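Local coordinates for protein endolysin (Clostridium phage phictp1, PDB 5A6S) that forms the truncated cell wall binding domain of a phage lysin, the part that probably anchors the enzyme to the clostridial cell wall during lysis, at residues 2-7 / 37-42; 7-12 / 27-32; 42-47 / 54-59. The protein carries 1 engineered substitution. One frame throughout, in Å; residues are numbered along the deposited sequence.

Contact 1: residues 2-7 / 37-42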
# COMPACT_ATOMS: atom_id res chain seq x y z
N GLU B 2 2.31 -3.77 22.29
CA GLU B 2 3.50 -2.96 22.28
C GLU B 2 3.45 -1.86 21.20
O GLU B 2 3.94 -0.75 21.43
CB GLU B 2 4.71 -3.84 22.00
CG GLU B 2 6.03 -3.08 21.92
CD GLU B 2 6.61 -2.75 23.29
OE1 GLU B 2 5.97 -3.12 24.30
OE2 GLU B 2 7.72 -2.16 23.33
N ASN B 3 2.93 -2.20 20.01
CA ASN B 3 2.95 -1.23 18.88
C ASN B 3 1.70 -1.35 18.07
O ASN B 3 1.18 -2.48 17.84
CB ASN B 3 4.15 -1.49 17.95
CG ASN B 3 5.51 -1.27 18.58
OD1 ASN B 3 5.91 -0.15 18.95
ND2 ASN B 3 6.30 -2.35 18.59
N LEU B 4 1.23 -0.21 17.56
CA LEU B 4 0.12 -0.15 16.63
C LEU B 4 0.32 1.04 15.68
O LEU B 4 0.81 2.10 16.09
CB LEU B 4 -1.18 0.05 17.43
CG LEU B 4 -2.49 0.10 16.73
CD1 LEU B 4 -2.81 -1.17 15.97
CD2 LEU B 4 -3.59 0.35 17.75
N VAL B 5 -0.05 0.84 14.40
CA VAL B 5 0.03 1.86 13.39
C VAL B 5 -1.34 2.22 12.87
O VAL B 5 -2.08 1.41 12.34
CB VAL B 5 0.95 1.43 12.25
CG1 VAL B 5 1.22 2.60 11.32
CG2 VAL B 5 2.27 0.89 12.78
N VAL B 6 -1.65 3.51 12.97
CA VAL B 6 -2.90 4.13 12.52
C VAL B 6 -2.68 4.90 11.21
O VAL B 6 -1.65 5.60 11.02
CB VAL B 6 -3.47 5.15 13.55
CG1 VAL B 6 -4.92 5.50 13.24
CG2 VAL B 6 -3.42 4.60 14.95
N TYR B 7 -3.62 4.75 10.32
CA TYR B 7 -3.65 5.42 9.01
C TYR B 7 -5.08 5.92 8.75
O TYR B 7 -6.04 5.36 9.26
CB TYR B 7 -3.21 4.45 7.93
CG TYR B 7 -4.11 3.29 7.81
CD1 TYR B 7 -5.23 3.33 7.00
CD2 TYR B 7 -3.92 2.14 8.57
CE1 TYR B 7 -6.05 2.26 6.91
CE2 TYR B 7 -4.75 1.08 8.49
CZ TYR B 7 -5.81 1.12 7.69
OH TYR B 7 -6.64 0.07 7.64
N SER B 37 -5.83 3.06 25.02
CA SER B 37 -5.20 3.33 26.33
C SER B 37 -4.15 2.28 26.77
O SER B 37 -3.31 2.55 27.58
CB SER B 37 -6.27 3.39 27.45
OG SER B 37 -7.01 2.17 27.48
N ASN B 38 -4.26 1.09 26.24
CA ASN B 38 -3.39 -0.02 26.59
C ASN B 38 -2.40 -0.33 25.44
O ASN B 38 -2.00 -1.50 25.25
CB ASN B 38 -4.27 -1.26 26.86
CG ASN B 38 -5.46 -1.34 25.90
OD1 ASN B 38 -5.49 -0.62 24.87
ND2 ASN B 38 -6.48 -2.15 26.25
N VAL B 39 -2.01 0.71 24.69
CA VAL B 39 -1.01 0.51 23.65
C VAL B 39 0.20 1.28 24.04
O VAL B 39 0.13 2.46 24.29
CB VAL B 39 -1.51 0.95 22.22
CG1 VAL B 39 -0.38 0.88 21.20
CG2 VAL B 39 -2.64 0.05 21.82
N LYS B 40 1.34 0.63 24.04
CA LYS B 40 2.55 1.29 24.50
C LYS B 40 3.02 2.37 23.50
O LYS B 40 3.28 3.51 23.89
CB LYS B 40 3.64 0.26 24.71
CG LYS B 40 4.80 0.72 25.57
CD LYS B 40 4.54 0.46 27.05
CE LYS B 40 5.83 0.50 27.89
NZ LYS B 40 6.73 1.66 27.57
N ASN B 41 3.11 2.01 22.23
CA ASN B 41 3.54 2.91 21.15
C ASN B 41 2.48 2.96 20.04
O ASN B 41 2.18 1.96 19.34
CB ASN B 41 4.91 2.50 20.55
CG ASN B 41 5.99 2.27 21.61
OD1 ASN B 41 6.37 1.13 21.89
ND2 ASN B 41 6.53 3.32 22.16
N VAL B 42 1.85 4.12 19.91
CA VAL B 42 0.86 4.39 18.88
C VAL B 42 1.49 5.31 17.82
O VAL B 42 1.80 6.47 18.07
CB VAL B 42 -0.35 5.10 19.48
CG1 VAL B 42 -1.31 5.50 18.37
CG2 VAL B 42 -1.01 4.14 20.45
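Asn41 uses both its backbone N and its backbone O to grip segment 2-7 of the same chain, bonding to the residues before and after its parallel partner Asn3. Asn41 N donates to Glu2 O at 3.0 Å in a bent bond (137° at the hydrogen), with the donor lying above the carbonyl plane. The second bond, Leu4 N to Asn41 O at 3.0 Å, approaches nearly along the C=O axis. Asn41 O also takes a CA-H...O contact from Asn3 CA at 3.3 Å. Here begins the pairing of strands 3-7 and 41-45, the two inner strands of the four-stranded parallel sheet. Just before the strand, Lys40 sets its CB 3.4 Å from Glu2 O, while the rest of its chain, bent at chi2, leads away.

On the face carrying Leu4 and Val42 the packing is apolar. Leu4 crosses Val39 at about a right angle, its CB 3.9 Å from Val39 CG1, the methyl that is anti to the backbone N (chi1 173°). Farther along, Val6 CG2 meets Val42 CG1 obliquely at 4.1 Å. Phe34 and Ile28 extend this layer beside Leu4. Val5 packs on helix 11-23.

Two backbone bonds thus hold the pair, between exposed, charged Glu2 and Lys40 (OE2 to NZ 5.8 Å, consistent with mild attraction without a salt bridge) and the buried apolar face of Leu4, Val6 and Val42.

Contact 2: residues 7-12 / 27-32; sequences YNDGAD and TINNAR
The beta-alpha-beta unit of strand 3-7, helix 11-23 and strand 27-29 closes here: the end of its first strand and the loop into the helix lie against the second, parallel strand and the type I turn from Asn29 to Arg32. Two backbone bonds set the register, Tyr7 N to Ile28 O at 3.2 Å and Asn30 N to Tyr7 O at 2.8 Å, both in the carbonyl planes.

The Tyr7 side chain, in the crowded position between backbone N and carbonyl carbon (chi1 62°), swings its ring across to segment 27-32. Asn29 CA sits over one face in a CH-pi contact, 3.9 Å from the ring centroid and offset toward the rim, while Thr27 OG1 lies at the edge. Two waters, in the ring plane, hydrogen-bond to Tyr7 OH. One also joins Thr27 OG1 and accepts from Arg32 NH1; the other accepts from Asn29 ND2. Thr27 OG1 is further bonded to Glu17, and the guanidinium of Arg32, one face of which covers Asn29 CB, forms a salt bridge to an acidic residue of a neighbouring chain.

Asparagines tie down the loop beyond. Asn30 ND2 reaches Asn8 OD1 at 2.9 Å in a nearly straight bond; the donor lies above the acceptor amide plane, and the same nitrogen also bonds to Gln51 O. Asn29, its CG anti to the backbone N, works with both ends of its amide. OD1 accepts from Ala31 N at 2.9 Å, on a lone pair, making an Asx turn, and takes a water that also binds Asp9 N. ND2 donates at 2.8 Å to Asp9 OD1, meeting it from above the carboxylate plane, with the carboxylate and amide planes perpendicular.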
# COMPACT_ATOMS: atom_id res chain seq x y z
N TYR B 7 -3.62 4.75 10.32
CA TYR B 7 -3.65 5.42 9.01
C TYR B 7 -5.08 5.92 8.75
O TYR B 7 -6.04 5.36 9.26
CB TYR B 7 -3.21 4.45 7.93
CG TYR B 7 -4.11 3.29 7.81
CD1 TYR B 7 -5.23 3.33 7.00
CD2 TYR B 7 -3.92 2.14 8.57
CE1 TYR B 7 -6.05 2.26 6.91
CE2 TYR B 7 -4.75 1.08 8.49
CZ TYR B 7 -5.81 1.12 7.69
OH TYR B 7 -6.64 0.07 7.64
N ASN B 8 -5.18 6.96 7.92
CA ASN B 8 -6.46 7.31 7.30
C ASN B 8 -6.59 6.63 5.92
O ASN B 8 -5.58 6.34 5.26
CB ASN B 8 -6.52 8.84 7.13
CG ASN B 8 -6.49 9.55 8.47
OD1 ASN B 8 -7.49 9.56 9.22
ND2 ASN B 8 -5.38 10.11 8.78
N ASP B 9 -7.81 6.34 5.51
CA ASP B 9 -8.11 5.81 4.17
C ASP B 9 -7.21 6.44 3.13
O ASP B 9 -7.08 7.68 3.09
CB ASP B 9 -9.51 6.22 3.74
CG ASP B 9 -10.61 5.38 4.29
OD1 ASP B 9 -10.44 4.25 4.82
OD2 ASP B 9 -11.74 5.86 4.12
N GLY B 10 -6.70 5.67 2.22
CA GLY B 10 -6.03 6.23 1.06
C GLY B 10 -4.56 5.83 1.02
O GLY B 10 -4.15 4.73 1.55
N ALA B 11 -3.76 6.69 0.41
CA ALA B 11 -2.34 6.35 0.12
C ALA B 11 -1.55 6.06 1.38
O ALA B 11 -0.66 5.27 1.35
CB ALA B 11 -1.63 7.43 -0.64
N ASP B 12 -1.82 6.78 2.47
CA ASP B 12 -1.05 6.55 3.72
C ASP B 12 -1.14 5.11 4.32
O ASP B 12 -0.25 4.71 5.04
CB ASP B 12 -1.51 7.56 4.79
CG ASP B 12 -1.18 9.02 4.39
OD1 ASP B 12 -0.17 9.23 3.62
OD2 ASP B 12 -1.95 9.91 4.85
N THR B 27 -2.12 -2.86 12.15
CA THR B 27 -2.51 -1.49 11.73
C THR B 27 -3.96 -1.34 12.06
O THR B 27 -4.69 -2.30 12.19
CB THR B 27 -2.39 -1.29 10.20
OG1 THR B 27 -3.26 -2.21 9.51
CG2 THR B 27 -0.90 -1.51 9.76
N ILE B 28 -4.41 -0.09 12.17
CA ILE B 28 -5.81 0.14 12.33
C ILE B 28 -6.18 1.41 11.54
O ILE B 28 -5.44 2.42 11.55
CB ILE B 28 -6.18 0.27 13.84
CG1 ILE B 28 -7.69 0.40 14.02
CG2 ILE B 28 -5.42 1.44 14.39
CD1 ILE B 28 -8.28 0.17 15.44
N ASN B 29 -7.33 1.33 10.88
CA ASN B 29 -7.97 2.46 10.22
C ASN B 29 -8.46 3.45 11.30
O ASN B 29 -9.21 3.06 12.16
CB ASN B 29 -9.10 2.02 9.34
CG ASN B 29 -9.56 3.12 8.36
OD1 ASN B 29 -9.76 4.31 8.76
ND2 ASN B 29 -9.74 2.73 7.12
N ASN B 30 -7.92 4.65 11.26
CA ASN B 30 -8.36 5.81 12.06
C ASN B 30 -9.86 6.05 12.18
O ASN B 30 -10.28 6.58 13.20
CB ASN B 30 -7.71 7.11 11.55
CG ASN B 30 -7.68 8.27 12.63
OD1 ASN B 30 -7.63 8.06 13.86
ND2 ASN B 30 -7.65 9.47 12.14
N ALA B 31 -10.65 5.63 11.22
CA ALA B 31 -12.12 5.73 11.32
C ALA B 31 -12.74 4.77 12.32
O ALA B 31 -13.89 4.95 12.73
CB ALA B 31 -12.76 5.54 9.96
N ARG B 32 -11.97 3.79 12.82
CA ARG B 32 -12.50 2.81 13.68
C ARG B 32 -12.44 3.32 15.11
O ARG B 32 -11.42 3.80 15.57
CB ARG B 32 -11.73 1.47 13.56
CG ARG B 32 -11.98 0.76 12.25
CD ARG B 32 -10.92 -0.37 12.04
NE ARG B 32 -10.95 -0.80 10.71
CZ ARG B 32 -9.92 -1.36 10.10
NH1 ARG B 32 -8.80 -1.63 10.74
NH2 ARG B 32 -10.03 -1.65 8.83
O HOH W 1 -6.37 -2.13 9.11
O HOH W 2 -8.86 0.13 5.71
O HOH W 3 -9.97 6.59 7.41

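Contact 3: residues 42-47 / 54-59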
# COMPACT_ATOMS: atom_id res chain seq x y z
N VAL B 42 1.85 4.12 19.91
CA VAL B 42 0.86 4.39 18.88
C VAL B 42 1.49 5.31 17.82
O VAL B 42 1.80 6.47 18.07
CB VAL B 42 -0.35 5.10 19.48
CG1 VAL B 42 -1.31 5.50 18.37
CG2 VAL B 42 -1.01 4.14 20.45
N TYR B 43 1.77 4.72 16.68
CA TYR B 43 2.33 5.43 15.56
C TYR B 43 1.17 5.82 14.67
O TYR B 43 0.19 5.07 14.50
CB TYR B 43 3.24 4.50 14.79
CG TYR B 43 4.53 4.19 15.43
CD1 TYR B 43 4.63 3.15 16.34
CD2 TYR B 43 5.66 4.91 15.13
CE1 TYR B 43 5.84 2.82 16.89
CE2 TYR B 43 6.88 4.58 15.69
CZ TYR B 43 6.93 3.52 16.56
OH TYR B 43 8.10 3.20 17.13
N ALA B 44 1.26 7.03 14.14
CA ALA B 44 0.35 7.48 13.09
C ALA B 44 1.16 7.78 11.87
O ALA B 44 2.23 8.37 11.99
CB ALA B 44 -0.36 8.77 13.49
N VAL B 45 0.58 7.50 10.69
CA VAL B 45 1.25 7.72 9.44
C VAL B 45 0.40 8.66 8.54
O VAL B 45 -0.72 8.33 8.16
CB VAL B 45 1.61 6.40 8.70
CG1 VAL B 45 2.16 6.72 7.31
CG2 VAL B 45 2.69 5.64 9.48
N GLY B 46 1.00 9.80 8.18
CA GLY B 46 0.35 10.75 7.33
C GLY B 46 -0.48 11.76 8.11
O GLY B 46 -0.99 11.45 9.16
N GLY B 47 -0.64 12.95 7.53
CA GLY B 47 -1.63 13.93 8.01
C GLY B 47 -1.13 14.69 9.20
O GLY B 47 0.07 14.97 9.29
N SER B 54 -5.61 11.01 21.19
CA SER B 54 -4.72 11.72 22.11
C SER B 54 -3.61 10.83 22.60
O SER B 54 -2.58 11.33 23.05
CB SER B 54 -5.43 12.28 23.36
OG SER B 54 -6.01 11.26 24.14
N TYR B 55 -3.82 9.52 22.51
CA TYR B 55 -2.79 8.50 22.86
C TYR B 55 -1.59 8.37 21.86
O TYR B 55 -0.69 7.54 22.08
CB TYR B 55 -3.47 7.12 23.04
CG TYR B 55 -4.28 7.03 24.32
CD1 TYR B 55 -3.64 7.08 25.56
CD2 TYR B 55 -5.68 6.91 24.28
CE1 TYR B 55 -4.38 7.03 26.75
CE2 TYR B 55 -6.41 6.83 25.47
CZ TYR B 55 -5.76 6.89 26.69
OH TYR B 55 -6.51 6.83 27.84
N LEU B 56 -1.55 9.21 20.83
CA LEU B 56 -0.50 9.16 19.81
C LEU B 56 0.86 9.32 20.42
O LEU B 56 1.06 10.20 21.21
CB LEU B 56 -0.80 10.23 18.74
CG LEU B 56 0.18 10.52 17.60
CD1 LEU B 56 0.34 9.27 16.77
CD2 LEU B 56 -0.31 11.62 16.69
N THR B 57 1.81 8.45 20.07
CA THR B 57 3.19 8.48 20.55
C THR B 57 4.10 9.16 19.50
O THR B 57 5.00 9.93 19.83
CB THR B 57 3.78 7.00 20.66
OG1 THR B 57 2.88 6.12 21.28
CG2 THR B 57 5.00 6.93 21.36
N THR B 58 3.93 8.78 18.22
CA THR B 58 4.81 9.28 17.17
C THR B 58 4.00 9.46 15.88
O THR B 58 3.32 8.53 15.44
CB THR B 58 5.91 8.23 16.88
OG1 THR B 58 6.83 8.09 17.99
CG2 THR B 58 6.75 8.63 15.69
N LEU B 59 4.14 10.60 15.22
CA LEU B 59 3.48 10.87 13.94
C LEU B 59 4.58 10.90 12.92
O LEU B 59 5.55 11.62 13.10
CB LEU B 59 2.78 12.23 13.97
CG LEU B 59 2.39 12.83 12.62
CD1 LEU B 59 1.18 12.06 12.14
CD2 LEU B 59 2.06 14.34 12.73
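Strand 58-60 joins the four-stranded parallel sheet as an outermost strand of this chain, alongside strand 41-45, and the segment leading into it already leans on that neighbour. Its first touch is Tyr55, whose backbone O lies 3.6 Å from Val42 CB, while its ring leads away toward Tyr36 and Ser37.

Leu56 follows with CG anti to the backbone N (chi1 174°), which, with chi2 near 62°, brings CD1 onto the face of strand 41-45 that carries Ala44. There CD1 presses on Ala44 CB at 3.4 Å, tighter than usual van der Waals contact, and touches Val42 O as well.

Thr57 makes the most polar join. Its OG1, anti to the carbonyl carbon (chi1 -46°), accepts a short bond of 2.6 Å from Val42 N, so a side chain takes the backbone N of Val42. In return Thr57 N donates to Val42 O at 2.8 Å, on a lone pair. That carbonyl is shared: Thr58 N also donates to it, at 3.1 Å, so two successive amides grip one oxygen.

Thr58 pairs in parallel with Tyr43. Ala44 N donates to Thr58 O at 2.9 Å, nearly along the C=O axis. The Thr58 side chain runs beside that of Tyr43 and points the same way, CB and CG2 against CD2; the Tyr43 hydroxyl itself bonds to Tyr75 OH.

Leu59, paired with Ala44, sends its two methyls toward Gly46 and Gly47, at the end of segment 42-47, CD2 nearing Gly47 O, while CD1 lies 3.9 Å from Ala44 CB and 3.7 Å from Gly46 O.

Overall arrangement
All three contacts build one parallel sheet, in which strand 3-7 serves contacts 1 and 2 and strand 41-45 serves contacts 1 and 3. Backbone pairing is common to all; the side chains differ. Contact 2 is the most buried, though also the most polar, its loops tied by amide side chains and waters at the outgoing ends of the strands, and it adds a salt bridge from Arg32 to another chain. Contacts 1 and 3 are partly buried and their side chains are mostly aliphatic, contact 3 adding a threonine hydroxyl. They meet directly: Leu4 O and Val6 N both probably bond to Tyr43. Asp12 of contact 2 packs against Val45 and Gly46 of contact 3.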